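Metallophosphoesterase (Sphaerobacter thermophilus, PDB 3RQZ) probably hydrolyses phosphate esters at a two-zinc centre, as a member of the YfcE family of calcineurin-like metallophosphoesterases. Local coordinates at residues V12-L16 and G42-C48; V22-A26 and A201-I205; W33-D37 and F147-H152. One frame throughout, in Å; residues are numbered along the deposited sequence.

Interaction 1: V12-L16 and G42-C48; sequences VHANL and GPRPREC. With ZN (zinc ion), chain D.
The methyl of Ala14 presses into the bend that leads into helix 45-55, its CB 3.3 Å from Gly42 O and 3.4 Å from Pro45 N. Ala14 O receives the N-H of Arg44 (2.9 Å from N to O) in the carbonyl plane, on a lone pair. Gly42 suits its place because any CB there would collide with His13 O and Ala14 C; its CA instead makes a CA-H...O contact with His13 O. Deeper in, the sulfur of Cys48 is the filler: SG lies 3.6 Å from Val12 CG1 and equally near the backbone N of Leu16. SG stands anti to the carbonyl carbon of Cys48 (chi1 -68°), turning it toward the loop. The other flank is looser and reaches solvent. There Leu16 rests its CB on Arg44 CB at 3.6 Å, while its side chain crosses that of Glu47 at about a right angle. Arg44 bends at chi2 and returns NH1 to Pro43 O (3.0 Å), approaching from above the carbonyl plane. Cutting Arg44 back to an alanine is likely to leave Pro43 O without that donor and to bare part of Leu16 CB. The loop itself is a type I' turn from Val12 to Asn15, and Asn15 caps helix 16-26, its OD1 taking the N-H of Ala18 and also bonding Thr225 OG1. His13 points away from 42-48, its NE2 2.2 Å from the zinc ion and its ND1 bonded to Val39 O, which fixes the ring's rotation. With Asp11, it forms the Asp-x-His metal motif typical of calcineurin-like phosphoesterases.

Interaction 2: V22-A26 and A201-I205; sequences VLSDA and ASYAI
Tyr203 reaches from its strand toward helix 16-26, and three helix residues meet different parts of its ring. Val22 lies over one face: CG1 is 4.2 Å from the ring centroid and 28° off the normal, a CH-pi contact, and the two side chains run past each other in opposite directions. Asp25 comes to the hydroxyl end, near the ring plane, with its carboxylate turned 83° against the ring. Ala26 approaches obliquely, its CB 4.2 Å from Tyr203 CE2; a small residue suits this point, where the ring passes the helix backbone. The tyrosine CG sits between its own backbone N and carbonyl carbon (chi1 66°), which sends the ring out from the strand toward Asp25 and Ala26. Two smaller apolar pairs complete the contact, Val22 CG2 against Ala201 CB at 3.7 Å and Ala26 CB against Ile205 CD1 at 4.3 Å. Alternation along the strand places Ala201, Tyr203 and Ile205 on the helix side, while Ser202 points away. The axes of 22-26 and 201-205 pass 10.0 Å apart. Helix 16-26 belongs to the beta-alpha-beta crossover between the parallel strands 6-9 and 31-34, and extends over the neighbouring antiparallel strand 201-207. Tyr203 OH donates to Asp25 OD2 at 2.6 Å, meeting it on the anti side, tilted out of the carboxylate plane. This short bond gives the hydroxyl of a buried ring a partner at the partly exposed edge of the helix, and the donated hydrogen probably helps stabilise the aspartate's negative charge; Val22, Ala26 and the ring of His216 pack against the rest.

Interaction 3: W33-D37 and F147-H152; sequences WSLGD and FVGHTH. With ZN (zinc ion), chain D.
Leu35 lies against the backbone of the 147-152 segment, its CD2 3.3 Å from Val148 O and 4.0 Å from Phe147 CB. With CG anti to the carbonyl carbon (chi1 -81°), the branched end is directed at that chain, where a flexible aliphatic group fits a peptide without asking for a bond. Phe147 takes the edge of Trp33 on its face: Trp33 CZ3 approaches Phe147 CE2 to 3.8 Å, an offset edge-to-face pair with centroids 5.7 Å apart and planes at 75°. Large flat rings suit this place, because strands 31-34 and 145-147 belong to the two facing sheets of the calcineurin-like sandwich and the aromatics help fill the space between them, with Ile8 and Trp113. Beyond these strands come metal-binding loops, Gly36-Asp37 on one side and the Gly-His-x-His motif of Gly149 to His152 on the other. Asp37 OD2 binds the zinc ion at 2.2 Å and His152 NE2 at 2.3 Å. Water 1 is a longer ligand, its O 2.5 Å away. Asp37 also ligates the second zinc, which His150 binds, and its OD1 accepts the N-H of His65. At Gly36 a side chain would be jammed against Leu35 O.

How the interactions relate
Interactions 1 and 3 meet at one of the two zinc ions. His13 and His152 both bind it, their NE2 atoms 3.2 Å apart, and Asp11 completes the protein ligands alongside Asp37. The backbones are also joined, His13 N lying 2.8 Å from Asp37 O in a probable hydrogen bond, and water 1 is common to both. Interaction 2 stands apart: the side chain of Ala201 is about 13 Å from a zinc, the nearest atoms of interactions 2 and 1 are about 7 Å apart, and those of interactions 2 and 3 about 6 Å. Helix 16-26 links interactions 1 and 2, beginning at Leu16 and carrying Val22-Ala26. Interactions 2 and 3 reach the same sheet.

Interaction 1: V12-L16 and G42-C48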
ATOM      1  N   VAL A  12      -1.114   4.298   0.984  1.00 19.34           N
ATOM      2  CA  VAL A  12      -1.608   5.630   0.676  1.00 19.38           C
ATOM      3  C   VAL A  12      -1.116   6.632   1.737  1.00 19.76           C
ATOM      4  O   VAL A  12      -0.692   7.751   1.419  1.00 20.90           O
ATOM      5  CB  VAL A  12      -3.151   5.613   0.550  1.00 18.14           C
ATOM      6  CG1 VAL A  12      -3.696   7.056   0.435  1.00 18.44           C
ATOM      7  CG2 VAL A  12      -3.558   4.734  -0.673  1.00 17.18           C
ATOM      8  N   HIS A  13      -1.147   6.228   3.001  1.00 20.33           N
ATOM      9  CA  HIS A  13      -0.574   7.055   4.050  1.00 19.63           C
ATOM     10  C   HIS A  13      -1.097   8.478   3.993  1.00 20.40           C
ATOM     11  O   HIS A  13      -0.325   9.440   4.009  1.00 20.44           O
ATOM     12  CB  HIS A  13       0.973   6.995   4.029  1.00 20.56           C
ATOM     13  CG  HIS A  13       1.523   5.757   4.674  1.00 19.75           C
ATOM     14  ND1 HIS A  13       1.227   5.410   5.975  1.00 20.67           N
ATOM     15  CD2 HIS A  13       2.316   4.770   4.190  1.00 18.72           C
ATOM     16  CE1 HIS A  13       1.832   4.268   6.273  1.00 21.53           C
ATOM     17  NE2 HIS A  13       2.489   3.853   5.201  1.00 19.67           N
ATOM     18  N   ALA A  14      -2.423   8.605   3.891  1.00 20.06           N
ATOM     19  CA  ALA A  14      -3.080   9.879   4.067  1.00 20.81           C
ATOM     20  C   ALA A  14      -2.611  10.932   3.048  1.00 21.70           C
ATOM     21  O   ALA A  14      -2.749  12.132   3.265  1.00 22.51           O
ATOM     22  CB  ALA A  14      -2.872  10.353   5.549  1.00 20.94           C
ATOM     23  N   ASN A  15      -2.066  10.468   1.925  1.00 21.32           N
ATOM     24  CA  ASN A  15      -1.607  11.363   0.868  1.00 21.79           C
ATOM     25  C   ASN A  15      -2.704  11.440  -0.216  1.00 21.09           C
ATOM     26  O   ASN A  15      -2.694  10.701  -1.202  1.00 20.99           O
ATOM     27  CB  ASN A  15      -0.252  10.877   0.318  1.00 21.67           C
ATOM     28  CG  ASN A  15       0.450  11.911  -0.580  1.00 23.14           C
ATOM     29  OD1 ASN A  15      -0.171  12.813  -1.162  1.00 23.56           O
ATOM     30  ND2 ASN A  15       1.761  11.782  -0.673  1.00 23.75           N
ATOM     31  N   LEU A  16      -3.656  12.335   0.015  1.00 21.06           N
ATOM     32  CA  LEU A  16      -4.848  12.487  -0.833  1.00 22.22           C
ATOM     33  C   LEU A  16      -4.463  12.946  -2.229  1.00 22.59           C
ATOM     34  O   LEU A  16      -5.006  12.453  -3.213  1.00 22.96           O
ATOM     35  CB  LEU A  16      -5.848  13.493  -0.208  1.00 22.34           C
ATOM     36  CG  LEU A  16      -7.148  13.810  -0.993  1.00 23.73           C
ATOM     37  CD1 LEU A  16      -7.965  12.563  -1.250  1.00 27.68           C
ATOM     38  CD2 LEU A  16      -7.976  14.842  -0.268  1.00 25.65           C
ATOM     39  N   GLY A  42       0.799  11.165   6.357  1.00 25.04           N
ATOM     40  CA  GLY A  42       0.244  12.218   5.494  1.00 24.41           C
ATOM     41  C   GLY A  42      -0.826  13.099   6.139  1.00 24.57           C
ATOM     42  O   GLY A  42      -1.314  12.797   7.225  1.00 24.61           O
ATOM     43  N   PRO A  43      -1.188  14.209   5.465  1.00 24.67           N
ATOM     44  CA  PRO A  43      -2.083  15.243   5.999  1.00 24.96           C
ATOM     45  C   PRO A  43      -3.581  15.010   5.852  1.00 24.36           C
ATOM     46  O   PRO A  43      -4.368  15.809   6.366  1.00 24.81           O
ATOM     47  CB  PRO A  43      -1.691  16.486   5.171  1.00 25.02           C
ATOM     48  CG  PRO A  43      -1.362  15.892   3.827  1.00 25.60           C
ATOM     49  CD  PRO A  43      -0.719  14.541   4.101  1.00 23.80           C
ATOM     50  N   ARG A  44      -3.987  13.946   5.159  1.00 24.19           N
ATOM     51  CA  ARG A  44      -5.416  13.779   4.862  1.00 23.91           C
ATOM     52  C   ARG A  44      -5.929  12.388   5.208  1.00 22.78           C
ATOM     53  O   ARG A  44      -6.468  11.692   4.336  1.00 22.60           O
ATOM     54  CB  ARG A  44      -5.729  14.133   3.382  1.00 23.47           C
ATOM     55  CG  ARG A  44      -5.560  15.634   2.987  1.00 25.63           C
ATOM     56  CD  ARG A  44      -6.578  16.556   3.680  1.00 27.09           C
ATOM     57  NE  ARG A  44      -6.405  17.985   3.346  1.00 28.10           N
ATOM     58  CZ  ARG A  44      -5.714  18.861   4.066  1.00 28.54           C
ATOM     59  NH1 ARG A  44      -5.072  18.463   5.162  1.00 29.00           N
ATOM     60  NH2 ARG A  44      -5.638  20.140   3.672  1.00 27.19           N
ATOM     61  N   PRO A  45      -5.772  11.963   6.479  1.00 23.03           N
ATOM     62  CA  PRO A  45      -6.232  10.595   6.800  1.00 22.43           C
ATOM     63  C   PRO A  45      -7.735  10.368   6.649  1.00 22.82           C
ATOM     64  O   PRO A  45      -8.131   9.297   6.149  1.00 22.21           O
ATOM     65  CB  PRO A  45      -5.763  10.382   8.254  1.00 22.55           C
ATOM     66  CG  PRO A  45      -5.568  11.816   8.792  1.00 23.57           C
ATOM     67  CD  PRO A  45      -5.095  12.605   7.620  1.00 22.92           C
ATOM     68  N   ARG A  46      -8.580  11.335   7.035  1.00 23.00           N
ATOM     69  CA  ARG A  46     -10.027  11.112   6.924  1.00 24.22           C
ATOM     70  C   ARG A  46     -10.433  10.910   5.476  1.00 23.74           C
ATOM     71  O   ARG A  46     -11.167   9.976   5.144  1.00 23.47           O
ATOM     72  CB  ARG A  46     -10.818  12.280   7.511  1.00 24.90           C
ATOM     73  CG  ARG A  46     -10.735  12.344   9.019  1.00 29.08           C
ATOM     74  CD  ARG A  46     -11.766  13.355   9.585  1.00 38.38           C
ATOM     75  NE  ARG A  46     -11.452  14.702   9.121  1.00 44.79           N
ATOM     76  CZ  ARG A  46     -10.634  15.552   9.748  1.00 51.11           C
ATOM     77  NH1 ARG A  46     -10.064  15.217  10.904  1.00 53.07           N
ATOM     78  NH2 ARG A  46     -10.396  16.756   9.230  1.00 53.45           N
ATOM     79  N   GLU A  47      -9.955  11.812   4.620  1.00 23.61           N
ATOM     80  CA  GLU A  47     -10.353  11.812   3.215  1.00 23.39           C
ATOM     81  C   GLU A  47      -9.879  10.515   2.519  1.00 22.87           C
ATOM     82  O   GLU A  47     -10.598   9.950   1.668  1.00 22.72           O
ATOM     83  CB  GLU A  47      -9.781  13.070   2.520  1.00 24.22           C
ATOM     84  CG  GLU A  47     -10.367  14.404   2.992  1.00 27.06           C
ATOM     85  CD  GLU A  47      -9.693  14.985   4.251  1.00 30.94           C
ATOM     86  OE1 GLU A  47      -8.793  14.355   4.866  1.00 32.49           O
ATOM     87  OE2 GLU A  47     -10.088  16.084   4.657  1.00 33.88           O
ATOM     88  N   CYS A  48      -8.694  10.019   2.894  1.00 21.66           N
ATOM     89  CA  CYS A  48      -8.186   8.799   2.283  1.00 21.13           C
ATOM     90  C   CYS A  48      -8.986   7.584   2.751  1.00 21.08           C
ATOM     91  O   CYS A  48      -9.296   6.715   1.933  1.00 21.26           O
ATOM     92  CB  CYS A  48      -6.671   8.615   2.470  1.00 20.47           C
ATOM     93  SG  CYS A  48      -5.686   9.827   1.555  1.00 23.62           S
TER
HETATM   94 ZN    ZN D 301       3.279   1.777   5.055  1.00 29.84          ZN
HETATM   95  O   HOH W   1       4.892   2.127   6.867  1.00 26.74           O

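Interaction 2: V22-A26 and A201-I205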
ATOM      1  N   VAL A  22      -3.215   9.022  -8.657  1.00 25.32           N
ATOM      2  CA  VAL A  22      -3.272   7.617  -9.062  1.00 25.31           C
ATOM      3  C   VAL A  22      -4.625   7.236  -9.692  1.00 26.38           C
ATOM      4  O   VAL A  22      -4.667   6.595 -10.770  1.00 26.44           O
ATOM      5  CB  VAL A  22      -2.910   6.658  -7.882  1.00 25.09           C
ATOM      6  CG1 VAL A  22      -3.368   5.234  -8.171  1.00 24.05           C
ATOM      7  CG2 VAL A  22      -1.427   6.684  -7.606  1.00 24.13           C
ATOM      8  N   LEU A  23      -5.719   7.626  -9.028  1.00 27.24           N
ATOM      9  CA  LEU A  23      -7.067   7.321  -9.521  1.00 28.37           C
ATOM     10  C   LEU A  23      -7.296   7.873 -10.936  1.00 29.78           C
ATOM     11  O   LEU A  23      -7.860   7.167 -11.770  1.00 30.26           O
ATOM     12  CB  LEU A  23      -8.129   7.824  -8.536  1.00 28.25           C
ATOM     13  CG  LEU A  23      -8.125   7.037  -7.219  1.00 27.31           C
ATOM     14  CD1 LEU A  23      -9.052   7.633  -6.167  1.00 28.17           C
ATOM     15  CD2 LEU A  23      -8.443   5.568  -7.421  1.00 28.38           C
ATOM     16  N   SER A  24      -6.850   9.104 -11.214  1.00 31.15           N
ATOM     17  CA  SER A  24      -6.992   9.659 -12.568  1.00 33.16           C
ATOM     18  C   SER A  24      -6.049   8.916 -13.515  1.00 33.00           C
ATOM     19  O   SER A  24      -6.436   8.634 -14.638  1.00 34.30           O
ATOM     20  CB  SER A  24      -6.739  11.183 -12.694  1.00 33.87           C
ATOM     21  OG  SER A  24      -6.832  11.887 -11.461  1.00 38.02           O
ATOM     22  N   ASP A  25      -4.837   8.596 -13.069  1.00 31.89           N
ATOM     23  CA  ASP A  25      -3.859   7.917 -13.945  1.00 31.81           C
ATOM     24  C   ASP A  25      -4.295   6.499 -14.358  1.00 31.64           C
ATOM     25  O   ASP A  25      -4.063   6.094 -15.490  1.00 31.36           O
ATOM     26  CB  ASP A  25      -2.459   7.861 -13.300  1.00 31.58           C
ATOM     27  CG  ASP A  25      -1.346   7.677 -14.327  1.00 32.92           C
ATOM     28  OD1 ASP A  25      -1.228   8.550 -15.229  1.00 34.35           O
ATOM     29  OD2 ASP A  25      -0.595   6.668 -14.245  1.00 30.74           O
ATOM     30  N   ALA A  26      -4.922   5.768 -13.439  1.00 31.06           N
ATOM     31  CA  ALA A  26      -5.259   4.352 -13.642  1.00 31.26           C
ATOM     32  C   ALA A  26      -6.230   4.072 -14.790  1.00 32.60           C
ATOM     33  O   ALA A  26      -6.250   2.959 -15.320  1.00 33.22           O
ATOM     34  CB  ALA A  26      -5.814   3.767 -12.378  1.00 29.33           C
ATOM     35  N   ALA A 201       4.303   8.485  -7.126  1.00 24.38           N
ATOM     36  CA  ALA A 201       3.356   7.493  -6.637  1.00 23.63           C
ATOM     37  C   ALA A 201       3.469   6.201  -7.445  1.00 23.50           C
ATOM     38  O   ALA A 201       3.806   6.203  -8.654  1.00 24.67           O
ATOM     39  CB  ALA A 201       1.951   8.038  -6.716  1.00 23.38           C
ATOM     40  N   SER A 202       3.230   5.095  -6.767  1.00 22.48           N
ATOM     41  CA  SER A 202       3.386   3.769  -7.361  1.00 23.01           C
ATOM     42  C   SER A 202       2.097   2.972  -7.225  1.00 22.54           C
ATOM     43  O   SER A 202       1.407   3.023  -6.187  1.00 23.28           O
ATOM     44  CB  SER A 202       4.551   3.026  -6.677  1.00 22.87           C
ATOM     45  OG  SER A 202       4.818   1.789  -7.319  1.00 23.69           O
ATOM     46  N   TYR A 203       1.754   2.234  -8.278  1.00 22.01           N
ATOM     47  CA  TYR A 203       0.621   1.321  -8.197  1.00 21.95           C
ATOM     48  C   TYR A 203       0.788   0.237  -9.247  1.00 22.32           C
ATOM     49  O   TYR A 203       1.707   0.334 -10.082  1.00 22.86           O
ATOM     50  CB  TYR A 203      -0.705   2.069  -8.417  1.00 22.10           C
ATOM     51  CG  TYR A 203      -0.906   2.667  -9.817  1.00 23.60           C
ATOM     52  CD1 TYR A 203      -0.423   3.945 -10.118  1.00 24.74           C
ATOM     53  CD2 TYR A 203      -1.632   1.982 -10.804  1.00 23.15           C
ATOM     54  CE1 TYR A 203      -0.650   4.534 -11.378  1.00 26.26           C
ATOM     55  CE2 TYR A 203      -1.851   2.539 -12.062  1.00 25.05           C
ATOM     56  CZ  TYR A 203      -1.366   3.812 -12.344  1.00 25.45           C
ATOM     57  OH  TYR A 203      -1.600   4.362 -13.575  1.00 26.46           O
ATOM     58  N   ALA A 204      -0.068  -0.797  -9.193  1.00 21.53           N
ATOM     59  CA  ALA A 204      -0.108  -1.799 -10.258  1.00 23.00           C
ATOM     60  C   ALA A 204      -1.499  -1.963 -10.840  1.00 22.75           C
ATOM     61  O   ALA A 204      -2.520  -1.618 -10.198  1.00 21.75           O
ATOM     62  CB  ALA A 204       0.458  -3.171  -9.781  1.00 22.35           C
ATOM     63  N   ILE A 205      -1.523  -2.464 -12.073  1.00 23.75           N
ATOM     64  CA  ILE A 205      -2.754  -2.876 -12.727  1.00 24.38           C
ATOM     65  C   ILE A 205      -2.690  -4.371 -12.993  1.00 25.53           C
ATOM     66  O   ILE A 205      -1.767  -4.865 -13.679  1.00 26.08           O
ATOM     67  CB  ILE A 205      -2.949  -2.153 -14.082  1.00 25.00           C
ATOM     68  CG1 ILE A 205      -3.080  -0.643 -13.869  1.00 25.13           C
ATOM     69  CG2 ILE A 205      -4.172  -2.710 -14.808  1.00 24.66           C
ATOM     70  CD1 ILE A 205      -4.374  -0.212 -13.150  1.00 27.75           C
TER

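Interaction 3: W33-D37 and F147-H152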
ATOM      1  N   TRP A  33      -8.178  -2.557  -5.216  1.00 21.89           N
ATOM      2  CA  TRP A  33      -7.805  -3.293  -4.008  1.00 21.99           C
ATOM      3  C   TRP A  33      -6.812  -2.501  -3.170  1.00 21.35           C
ATOM      4  O   TRP A  33      -5.814  -2.027  -3.704  1.00 21.31           O
ATOM      5  CB  TRP A  33      -7.120  -4.622  -4.331  1.00 22.25           C
ATOM      6  CG  TRP A  33      -7.882  -5.613  -5.145  1.00 23.30           C
ATOM      7  CD1 TRP A  33      -9.221  -5.599  -5.472  1.00 24.55           C
ATOM      8  CD2 TRP A  33      -7.348  -6.810  -5.693  1.00 23.77           C
ATOM      9  NE1 TRP A  33      -9.528  -6.715  -6.222  1.00 24.56           N
ATOM     10  CE2 TRP A  33      -8.403  -7.482  -6.356  1.00 25.07           C
ATOM     11  CE3 TRP A  33      -6.071  -7.389  -5.689  1.00 26.18           C
ATOM     12  CZ2 TRP A  33      -8.216  -8.699  -7.037  1.00 26.89           C
ATOM     13  CZ3 TRP A  33      -5.892  -8.629  -6.367  1.00 28.36           C
ATOM     14  CH2 TRP A  33      -6.952  -9.244  -7.034  1.00 26.66           C
ATOM     15  N   SER A  34      -7.082  -2.371  -1.872  1.00 20.01           N
ATOM     16  CA  SER A  34      -6.186  -1.659  -0.961  1.00 20.02           C
ATOM     17  C   SER A  34      -5.445  -2.640  -0.055  1.00 20.64           C
ATOM     18  O   SER A  34      -6.053  -3.508   0.598  1.00 20.57           O
ATOM     19  CB  SER A  34      -6.972  -0.641  -0.120  1.00 19.80           C
ATOM     20  OG  SER A  34      -6.175  -0.116   0.963  1.00 22.50           O
ATOM     21  N   LEU A  35      -4.125  -2.498  -0.009  1.00 20.77           N
ATOM     22  CA  LEU A  35      -3.315  -3.325   0.854  1.00 21.07           C
ATOM     23  C   LEU A  35      -2.984  -2.667   2.194  1.00 20.55           C
ATOM     24  O   LEU A  35      -2.089  -3.114   2.905  1.00 20.69           O
ATOM     25  CB  LEU A  35      -2.036  -3.752   0.099  1.00 21.42           C
ATOM     26  CG  LEU A  35      -2.149  -4.926  -0.862  1.00 24.19           C
ATOM     27  CD1 LEU A  35      -3.334  -4.806  -1.827  1.00 24.24           C
ATOM     28  CD2 LEU A  35      -0.794  -5.172  -1.656  1.00 27.50           C
ATOM     29  N   GLY A  36      -3.723  -1.631   2.573  1.00 20.84           N
ATOM     30  CA  GLY A  36      -3.588  -1.107   3.935  1.00 20.85           C
ATOM     31  C   GLY A  36      -2.617   0.043   4.051  1.00 20.85           C
ATOM     32  O   GLY A  36      -2.025   0.483   3.038  1.00 20.58           O
ATOM     33  N   ASP A  37      -2.441   0.526   5.290  1.00 20.66           N
ATOM     34  CA  ASP A  37      -1.754   1.790   5.546  1.00 20.53           C
ATOM     35  C   ASP A  37      -2.370   2.949   4.738  1.00 20.27           C
ATOM     36  O   ASP A  37      -1.679   3.687   4.032  1.00 20.32           O
ATOM     37  CB  ASP A  37      -0.237   1.683   5.314  1.00 20.27           C
ATOM     38  CG  ASP A  37       0.500   1.097   6.509  1.00 20.97           C
ATOM     39  OD1 ASP A  37      -0.137   0.720   7.523  1.00 23.31           O
ATOM     40  OD2 ASP A  37       1.726   0.991   6.440  1.00 24.15           O
ATOM     41  N   PHE A 147      -0.223 -10.804  -3.034  1.00 22.62           N
ATOM     42  CA  PHE A 147       0.023  -9.368  -3.129  1.00 22.35           C
ATOM     43  C   PHE A 147       0.331  -8.828  -1.758  1.00 21.15           C
ATOM     44  O   PHE A 147      -0.397  -9.109  -0.789  1.00 20.24           O
ATOM     45  CB  PHE A 147      -1.188  -8.624  -3.734  1.00 21.91           C
ATOM     46  CG  PHE A 147      -1.429  -8.973  -5.177  1.00 23.01           C
ATOM     47  CD1 PHE A 147      -0.671  -8.356  -6.183  1.00 22.43           C
ATOM     48  CD2 PHE A 147      -2.333  -9.984  -5.531  1.00 22.11           C
ATOM     49  CE1 PHE A 147      -0.874  -8.692  -7.538  1.00 23.51           C
ATOM     50  CE2 PHE A 147      -2.555 -10.316  -6.873  1.00 23.47           C
ATOM     51  CZ  PHE A 147      -1.826  -9.680  -7.880  1.00 24.38           C
ATOM     52  N   VAL A 148       1.409  -8.059  -1.683  1.00 20.82           N
ATOM     53  CA  VAL A 148       1.887  -7.499  -0.420  1.00 21.02           C
ATOM     54  C   VAL A 148       2.271  -6.023  -0.585  1.00 20.75           C
ATOM     55  O   VAL A 148       2.519  -5.581  -1.703  1.00 22.35           O
ATOM     56  CB  VAL A 148       3.111  -8.297   0.129  1.00 21.08           C
ATOM     57  CG1 VAL A 148       2.807  -9.791   0.253  1.00 21.44           C
ATOM     58  CG2 VAL A 148       4.377  -8.091  -0.753  1.00 22.44           C
ATOM     59  N   GLY A 149       2.322  -5.267   0.521  1.00 20.70           N
ATOM     60  CA  GLY A 149       2.791  -3.866   0.506  1.00 20.04           C
ATOM     61  C   GLY A 149       3.902  -3.666   1.528  1.00 20.45           C
ATOM     62  O   GLY A 149       4.871  -4.468   1.569  1.00 19.61           O
ATOM     63  N   HIS A 150       3.780  -2.580   2.305  1.00 19.86           N
ATOM     64  CA  HIS A 150       4.544  -2.363   3.563  1.00 21.20           C
ATOM     65  C   HIS A 150       5.987  -1.859   3.342  1.00 21.36           C
ATOM     66  O   HIS A 150       6.490  -1.026   4.099  1.00 22.97           O
ATOM     67  CB  HIS A 150       4.501  -3.673   4.396  1.00 21.38           C
ATOM     68  CG  HIS A 150       4.908  -3.551   5.835  1.00 22.16           C
ATOM     69  ND1 HIS A 150       4.761  -2.405   6.588  1.00 22.63           N
ATOM     70  CD2 HIS A 150       5.415  -4.487   6.675  1.00 23.10           C
ATOM     71  CE1 HIS A 150       5.187  -2.634   7.821  1.00 24.72           C
ATOM     72  NE2 HIS A 150       5.572  -3.897   7.903  1.00 23.82           N
ATOM     73  N   THR A 151       6.660  -2.318   2.300  1.00 21.53           N
ATOM     74  CA  THR A 151       8.015  -1.834   2.057  1.00 21.94           C
ATOM     75  C   THR A 151       8.030  -0.473   1.359  1.00 21.72           C
ATOM     76  O   THR A 151       9.018   0.250   1.434  1.00 21.66           O
ATOM     77  CB  THR A 151       8.782  -2.817   1.154  1.00 22.39           C
ATOM     78  OG1 THR A 151       8.059  -2.919  -0.081  1.00 23.72           O
ATOM     79  CG2 THR A 151       8.865  -4.204   1.798  1.00 22.88           C
ATOM     80  N   HIS A 152       6.947  -0.139   0.658  1.00 22.02           N
ATOM     81  CA  HIS A 152       6.834   1.112  -0.142  1.00 22.07           C
ATOM     82  C   HIS A 152       7.737   1.072  -1.376  1.00 22.61           C
ATOM     83  O   HIS A 152       8.182   2.125  -1.928  1.00 23.27           O
ATOM     84  CB  HIS A 152       7.139   2.368   0.686  1.00 22.03           C
ATOM     85  CG  HIS A 152       6.256   2.556   1.876  1.00 22.62           C
ATOM     86  ND1 HIS A 152       6.212   3.744   2.575  1.00 24.11           N
ATOM     87  CD2 HIS A 152       5.405   1.712   2.517  1.00 22.68           C
ATOM     88  CE1 HIS A 152       5.372   3.625   3.590  1.00 22.84           C
ATOM     89  NE2 HIS A 152       4.879   2.404   3.585  1.00 22.17           N
TER
HETATM   90 ZN    ZN D 301       3.279   1.777   5.055  1.00 29.84          ZN
HETATM   91  O   HOH W   1       4.892   2.127   6.867  1.00 26.74           O